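Local coordinates for PilY2 protein (PDB 3TDQ) that probably takes part in assembling type 4 pili (fimbriae) in Pseudomonas aeruginosa, though its precise role is not established, at residues Leu29-Asn34 against Ser60-Thr65; Pro49-Ser54 against Ile69-Gln74. All coordinates share one frame; numbering follows the deposited sequence.

Contact 1: Leu29-Asn34 against Ser60-Thr65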
loop_
_atom_site.group_PDB
_atom_site.type_symbol
_atom_site.label_atom_id
_atom_site.label_comp_id
_atom_site.label_asym_id
_atom_site.label_seq_id
_atom_site.Cartn_x
_atom_site.Cartn_y
_atom_site.Cartn_z
ATOM N N LEU A 29 -2.763 14.449 13.578
ATOM C CA LEU A 29 -3.857 14.622 12.603
ATOM C C LEU A 29 -3.340 14.900 11.216
ATOM O O LEU A 29 -2.345 15.613 11.032
ATOM C CB LEU A 29 -4.793 15.772 13.012
ATOM C CG LEU A 29 -5.627 15.543 14.277
ATOM C CD1 LEU A 29 -6.326 16.787 14.656
ATOM C CD2 LEU A 29 -6.682 14.446 14.060
ATOM N N TYR A 30 -4.030 14.301 10.228
ATOM C CA TYR A 30 -3.719 14.452 8.834
ATOM C C TYR A 30 -4.970 14.708 8.051
ATOM O O TYR A 30 -6.034 14.201 8.421
ATOM C CB TYR A 30 -3.085 13.141 8.280
ATOM C CG TYR A 30 -1.815 12.728 8.979
ATOM C CD1 TYR A 30 -1.855 11.949 10.137
ATOM C CD2 TYR A 30 -0.568 13.147 8.508
ATOM C CE1 TYR A 30 -0.691 11.600 10.817
ATOM C CE2 TYR A 30 0.607 12.786 9.174
ATOM C CZ TYR A 30 0.537 12.006 10.326
ATOM O OH TYR A 30 1.661 11.640 11.020
ATOM N N ARG A 31 -4.841 15.437 6.940
ATOM C CA ARG A 31 -5.959 15.639 6.034
ATOM C C ARG A 31 -6.034 14.403 5.156
ATOM O O ARG A 31 -5.006 13.963 4.640
ATOM C CB ARG A 31 -5.781 16.920 5.186
ATOM C CG ARG A 31 -6.958 17.229 4.242
ATOM C CD ARG A 31 -8.143 17.877 4.962
ATOM N NE ARG A 31 -7.746 19.108 5.644
ATOM C CZ ARG A 31 -8.425 19.676 6.629
ATOM N NH1 ARG A 31 -9.564 19.145 7.052
ATOM N NH2 ARG A 31 -7.970 20.782 7.201
ATOM N N LEU A 32 -7.223 13.817 5.016
ATOM C CA LEU A 32 -7.418 12.656 4.159
ATOM C C LEU A 32 -8.554 13.040 3.183
ATOM O O LEU A 32 -9.727 12.866 3.493
ATOM C CB LEU A 32 -7.695 11.385 4.974
ATOM C CG LEU A 32 -7.868 10.063 4.212
ATOM C CD1 LEU A 32 -6.747 9.820 3.199
ATOM C CD2 LEU A 32 -7.895 8.911 5.189
ATOM N N PRO A 33 -8.204 13.694 2.055
ATOM C CA PRO A 33 -9.242 14.194 1.135
ATOM C C PRO A 33 -9.917 13.067 0.383
ATOM O O PRO A 33 -9.371 11.968 0.305
ATOM C CB PRO A 33 -8.465 15.137 0.184
ATOM C CG PRO A 33 -7.090 14.637 0.192
ATOM C CD PRO A 33 -6.850 13.997 1.554
ATOM N N ASN A 34 -11.106 13.341 -0.173
ATOM C CA ASN A 34 -11.870 12.345 -0.959
ATOM C C ASN A 34 -11.099 11.893 -2.207
ATOM O O ASN A 34 -11.362 10.821 -2.713
ATOM C CB ASN A 34 -13.228 12.952 -1.389
ATOM C CG ASN A 34 -14.176 13.294 -0.250
ATOM O OD1 ASN A 34 -13.977 12.893 0.925
ATOM N ND2 ASN A 34 -15.202 14.090 -0.575
ATOM N N SER A 60 1.446 20.210 4.087
ATOM C CA SER A 60 0.457 21.273 3.873
ATOM C C SER A 60 -0.039 21.795 5.190
ATOM O O SER A 60 0.193 21.197 6.244
ATOM C CB SER A 60 -0.719 20.797 3.008
ATOM O OG SER A 60 -1.312 19.607 3.508
ATOM N N GLN A 61 -0.723 22.928 5.125
ATOM C CA GLN A 61 -1.240 23.660 6.283
ATOM C C GLN A 61 -2.780 23.707 6.228
ATOM O O GLN A 61 -3.320 23.966 5.157
ATOM C CB GLN A 61 -0.625 25.099 6.233
ATOM C CG GLN A 61 -0.892 26.003 7.441
ATOM C CD GLN A 61 -2.291 26.582 7.499
ATOM O OE1 GLN A 61 -2.955 26.812 6.481
ATOM N NE2 GLN A 61 -2.762 26.817 8.705
ATOM N N PRO A 62 -3.521 23.558 7.347
ATOM C CA PRO A 62 -3.052 23.321 8.726
ATOM C C PRO A 62 -2.594 21.889 8.969
ATOM O O PRO A 62 -1.746 21.682 9.841
ATOM C CB PRO A 62 -4.265 23.713 9.584
ATOM C CG PRO A 62 -5.454 23.414 8.707
ATOM C CD PRO A 62 -4.997 23.695 7.286
ATOM N N TRP A 63 -3.095 20.914 8.176
ATOM C CA TRP A 63 -2.693 19.520 8.333
ATOM C C TRP A 63 -2.061 19.005 7.074
ATOM O O TRP A 63 -2.525 19.351 5.981
ATOM C CB TRP A 63 -3.909 18.639 8.720
ATOM C CG TRP A 63 -4.715 19.212 9.859
ATOM C CD1 TRP A 63 -5.895 19.891 9.772
ATOM C CD2 TRP A 63 -4.319 19.272 11.237
ATOM N NE1 TRP A 63 -6.287 20.326 11.025
ATOM C CE2 TRP A 63 -5.341 19.945 11.943
ATOM C CE3 TRP A 63 -3.177 18.851 11.941
ATOM C CZ2 TRP A 63 -5.272 20.171 13.324
ATOM C CZ3 TRP A 63 -3.133 19.030 13.313
ATOM C CH2 TRP A 63 -4.151 19.720 13.984
ATOM N N SER A 64 -1.037 18.132 7.208
ATOM C CA SER A 64 -0.396 17.531 6.029
ATOM C C SER A 64 -1.358 16.540 5.393
ATOM O O SER A 64 -2.221 15.984 6.082
ATOM C CB SER A 64 0.937 16.896 6.383
ATOM O OG SER A 64 1.868 17.963 6.538
ATOM N N THR A 65 -1.279 16.405 4.060
ATOM C CA THR A 65 -2.242 15.660 3.266
ATOM C C THR A 65 -1.743 14.276 2.889
ATOM O O THR A 65 -0.715 14.155 2.228
ATOM C CB THR A 65 -2.581 16.483 2.002
ATOM O OG1 THR A 65 -3.067 17.753 2.414
ATOM C CG2 THR A 65 -3.648 15.827 1.126
HETATM O O HOH W 1 -0.374 16.889 9.688
HETATM O O HOH W 2 -4.973 20.747 5.724
#

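Contact 2: Pro49-Ser54 against Ile69-Gln74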
loop_
_atom_site.group_PDB
_atom_site.type_symbol
_atom_site.label_atom_id
_atom_site.label_comp_id
_atom_site.label_asym_id
_atom_site.label_seq_id
_atom_site.Cartn_x
_atom_site.Cartn_y
_atom_site.Cartn_z
ATOM N N PRO A 49 -10.991 3.100 13.281
ATOM C CA PRO A 49 -10.179 2.972 14.514
ATOM C C PRO A 49 -9.658 1.535 14.633
ATOM O O PRO A 49 -10.418 0.595 14.416
ATOM C CB PRO A 49 -11.181 3.296 15.630
ATOM C CG PRO A 49 -12.245 4.135 14.953
ATOM C CD PRO A 49 -12.372 3.545 13.584
ATOM N N GLY A 50 -8.364 1.383 14.862
ATOM C CA GLY A 50 -7.726 0.074 14.932
ATOM C C GLY A 50 -7.005 -0.323 13.655
ATOM O O GLY A 50 -6.233 -1.283 13.681
ATOM N N SER A 51 -7.236 0.392 12.516
ATOM C CA SER A 51 -6.527 0.064 11.265
ATOM C C SER A 51 -5.039 0.313 11.429
ATOM O O SER A 51 -4.638 1.349 11.979
ATOM C CB SER A 51 -7.046 0.879 10.076
ATOM O OG SER A 51 -8.415 0.645 9.802
ATOM N N VAL A 52 -4.221 -0.642 10.972
ATOM C CA VAL A 52 -2.771 -0.500 11.013
ATOM C C VAL A 52 -2.414 -0.000 9.617
ATOM O O VAL A 52 -2.828 -0.622 8.639
ATOM C CB VAL A 52 -2.058 -1.813 11.429
ATOM C CG1 VAL A 52 -0.552 -1.722 11.192
ATOM C CG2 VAL A 52 -2.370 -2.171 12.880
ATOM N N VAL A 53 -1.724 1.146 9.515
ATOM C CA VAL A 53 -1.513 1.769 8.191
ATOM C C VAL A 53 -0.092 2.202 7.881
ATOM O O VAL A 53 0.677 2.505 8.778
ATOM C CB VAL A 53 -2.436 3.012 8.050
ATOM C CG1 VAL A 53 -3.907 2.607 7.881
ATOM C CG2 VAL A 53 -2.246 4.007 9.224
ATOM N N SER A 54 0.231 2.234 6.576
ATOM C CA SER A 54 1.430 2.820 5.973
ATOM C C SER A 54 0.889 3.941 5.121
ATOM O O SER A 54 -0.149 3.744 4.471
ATOM C CB SER A 54 2.216 1.808 5.149
ATOM O OG SER A 54 2.824 0.868 6.014
ATOM N N ILE A 69 -2.546 5.670 1.115
ATOM C CA ILE A 69 -2.601 4.975 2.412
ATOM C C ILE A 69 -2.975 3.502 2.198
ATOM O O ILE A 69 -3.889 3.192 1.436
ATOM C CB ILE A 69 -3.522 5.706 3.434
ATOM C CG1 ILE A 69 -3.457 5.062 4.850
ATOM C CG2 ILE A 69 -4.960 5.893 2.905
ATOM C CD1 ILE A 69 -3.956 6.020 6.032
ATOM N N TYR A 70 -2.259 2.607 2.903
ATOM C CA TYR A 70 -2.440 1.170 2.804
ATOM C C TYR A 70 -2.789 0.583 4.172
ATOM O O TYR A 70 -2.103 0.854 5.151
ATOM C CB TYR A 70 -1.159 0.524 2.235
ATOM C CG TYR A 70 -1.158 -0.992 2.220
ATOM C CD1 TYR A 70 -1.661 -1.701 1.126
ATOM C CD2 TYR A 70 -0.578 -1.721 3.258
ATOM C CE1 TYR A 70 -1.631 -3.100 1.093
ATOM C CE2 TYR A 70 -0.538 -3.116 3.232
ATOM C CZ TYR A 70 -1.070 -3.803 2.150
ATOM O OH TYR A 70 -1.054 -5.183 2.155
ATOM N N ILE A 71 -3.837 -0.244 4.222
ATOM C CA ILE A 71 -4.246 -0.913 5.461
ATOM C C ILE A 71 -3.570 -2.277 5.502
ATOM O O ILE A 71 -3.741 -3.074 4.582
ATOM C CB ILE A 71 -5.795 -1.004 5.571
ATOM C CG1 ILE A 71 -6.454 0.419 5.563
ATOM C CG2 ILE A 71 -6.212 -1.811 6.824
ATOM C CD1 ILE A 71 -7.978 0.444 5.120
ATOM N N HIS A 72 -2.785 -2.530 6.553
ATOM C CA HIS A 72 -2.116 -3.809 6.789
ATOM C C HIS A 72 -3.158 -4.841 7.194
ATOM O O HIS A 72 -3.971 -4.588 8.095
ATOM C CB HIS A 72 -1.029 -3.658 7.857
ATOM C CG HIS A 72 0.117 -2.827 7.389
ATOM N ND1 HIS A 72 1.223 -3.399 6.794
ATOM C CD2 HIS A 72 0.242 -1.484 7.336
ATOM C CE1 HIS A 72 2.011 -2.387 6.446
ATOM N NE2 HIS A 72 1.468 -1.218 6.770
ATOM N N LYS A 73 -3.135 -6.005 6.526
ATOM C CA LYS A 73 -4.104 -7.075 6.791
ATOM C C LYS A 73 -3.527 -8.083 7.768
ATOM O O LYS A 73 -3.164 -9.193 7.385
ATOM C CB LYS A 73 -4.552 -7.758 5.483
ATOM C CG LYS A 73 -5.602 -6.928 4.759
ATOM C CD LYS A 73 -4.946 -6.231 3.658
ATOM C CE LYS A 73 -5.667 -5.057 3.068
ATOM N NZ LYS A 73 -4.655 -4.304 2.238
ATOM N N GLN A 74 -3.415 -7.671 9.021
ATOM C CA GLN A 74 -2.831 -8.463 10.120
ATOM C C GLN A 74 -3.602 -9.757 10.393
ATOM O O GLN A 74 -3.004 -10.721 10.869
ATOM C CB GLN A 74 -2.752 -7.633 11.407
ATOM C CG GLN A 74 -1.690 -6.519 11.334
ATOM C CD GLN A 74 -1.505 -5.831 12.649
ATOM O OE1 GLN A 74 -2.378 -5.866 13.532
ATOM N NE2 GLN A 74 -0.364 -5.180 12.806
HETATM O O HOH W 3 -5.230 -3.114 9.960
#

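Contact 1: Leu29-Asn34 against Ser60-Thr65
Leu29 sets its CB over one face of the Trp63 indole, 3.8 Å from the centroid of the six-membered ring and 19° off the ring normal, a CH-pi contact; its CD1 reaches on to the far rim at CH2 and CZ2. Leu29 runs alongside the indole in the same direction, while the CB of Pro62, which follows a cis peptide bond, sits at the opposite face. At the pyrrole edge comes Arg31, NH2 3.4 Å from Trp63 CD1, with guanidinium and indole planes 69° apart, so the two groups do not stack. Its chain gets there by leaving anti to the backbone N (chi1 -178°) and then bending at chi2 and chi3. Beneath the side chains, Arg31 N gives a hydrogen bond of 2.8 Å to Ser64 O. With the Arg31-Thr65 bridge and the backbone hydrogen bond between Arg31 and Ile66, this links the end of strand 28-31 to the start of strand 65-71, the two outermost strands of the five-stranded antiparallel sheet, as expected of the closed barrel of an OB-clan protein. One water joins Leu29 O to Ser64 N, and another accepts from Arg31 NE and Trp63 N. Further out, the loop is braced from within: Thr65 OG1 donates to Ser60 OG (2.8 Å), which in turn donates to a lone pair of Trp63 O. Thr65 CG2 meanwhile packs against Pro33 CD at 3.7 Å.

Contact 2: Pro49-Ser54 against Ile69-Gln74
His72 leaves the backbone with CG anti to its carbonyl carbon (chi1 -68°), which turns the imidazole back along the neighbouring strand. His72 CB lies 3.9 Å from CG1 of Val52, whose side chain is roughly perpendicular to it. Next, beyond CG, His72 CD2 comes 3.4 Å from Val52 O, which meets the imidazole at its edge. Val52 O already accepts from His72 N at 2.8 Å in the carbonyl plane, so backbone N-H and ring edge of the same residue both face this oxygen. At the tip His72 NE2 forms a short hydrogen bond of 2.6 Å with Ser54 OG, also in the ring plane; either atom could be the donor. CE1 also nears Ser54 OG, and ND1 lies at the edge of the Tyr70 ring. Tyr70 CD2 covers the centre of one imidazole face, and the bond to Ser54 OG fixes the tip. Underneath runs the antiparallel hairpin of strands 52-58 and 65-71, with Ser54 and Tyr70 a hydrogen-bonded pair exchanging both N-H...O bonds and Val53 and Ile71 a non-hydrogen-bonded pair. On the Val53 face, Val53 CG1 touches Ile69 CD1 at 3.9 Å and Ile71 CG1. Beside the Val52 O bond, a water accepts from Val52 N and donates to His72 O, and Gln74 NE2 comes to 3.6 Å from Val52 CG2. The Ser54-Tyr70 face meets the second subunit, where Tyr70 OH hydrogen-bonds Glu8 of that subunit. Lys73 NZ, bonded to Ile71 O, makes a salt bridge to Asp68 of the second subunit.

Overall arrangement
From the N terminus, the chain runs through strands 6-17 and 22-25 before strand 28-31 supplies the first half of contact 1. Segment 49-54 then opens contact 2 at the start of strand 52-58. The return of the chain at 60-65 closes a 25-residue excursion onto 29-34, and 69-74 closes a 14-residue one onto 49-54, so the two closures cross, their segments alternating along the sequence. Strand 65-71 serves both: its beginning meets the opposite edge strand of the sheet, its end pairs with its hairpin partner. Contact 1 therefore joins the sheet's edges at the surface, and contact 2, centred about 18 Å from the centre of contact 1, ties neighbouring strands beside the second subunit.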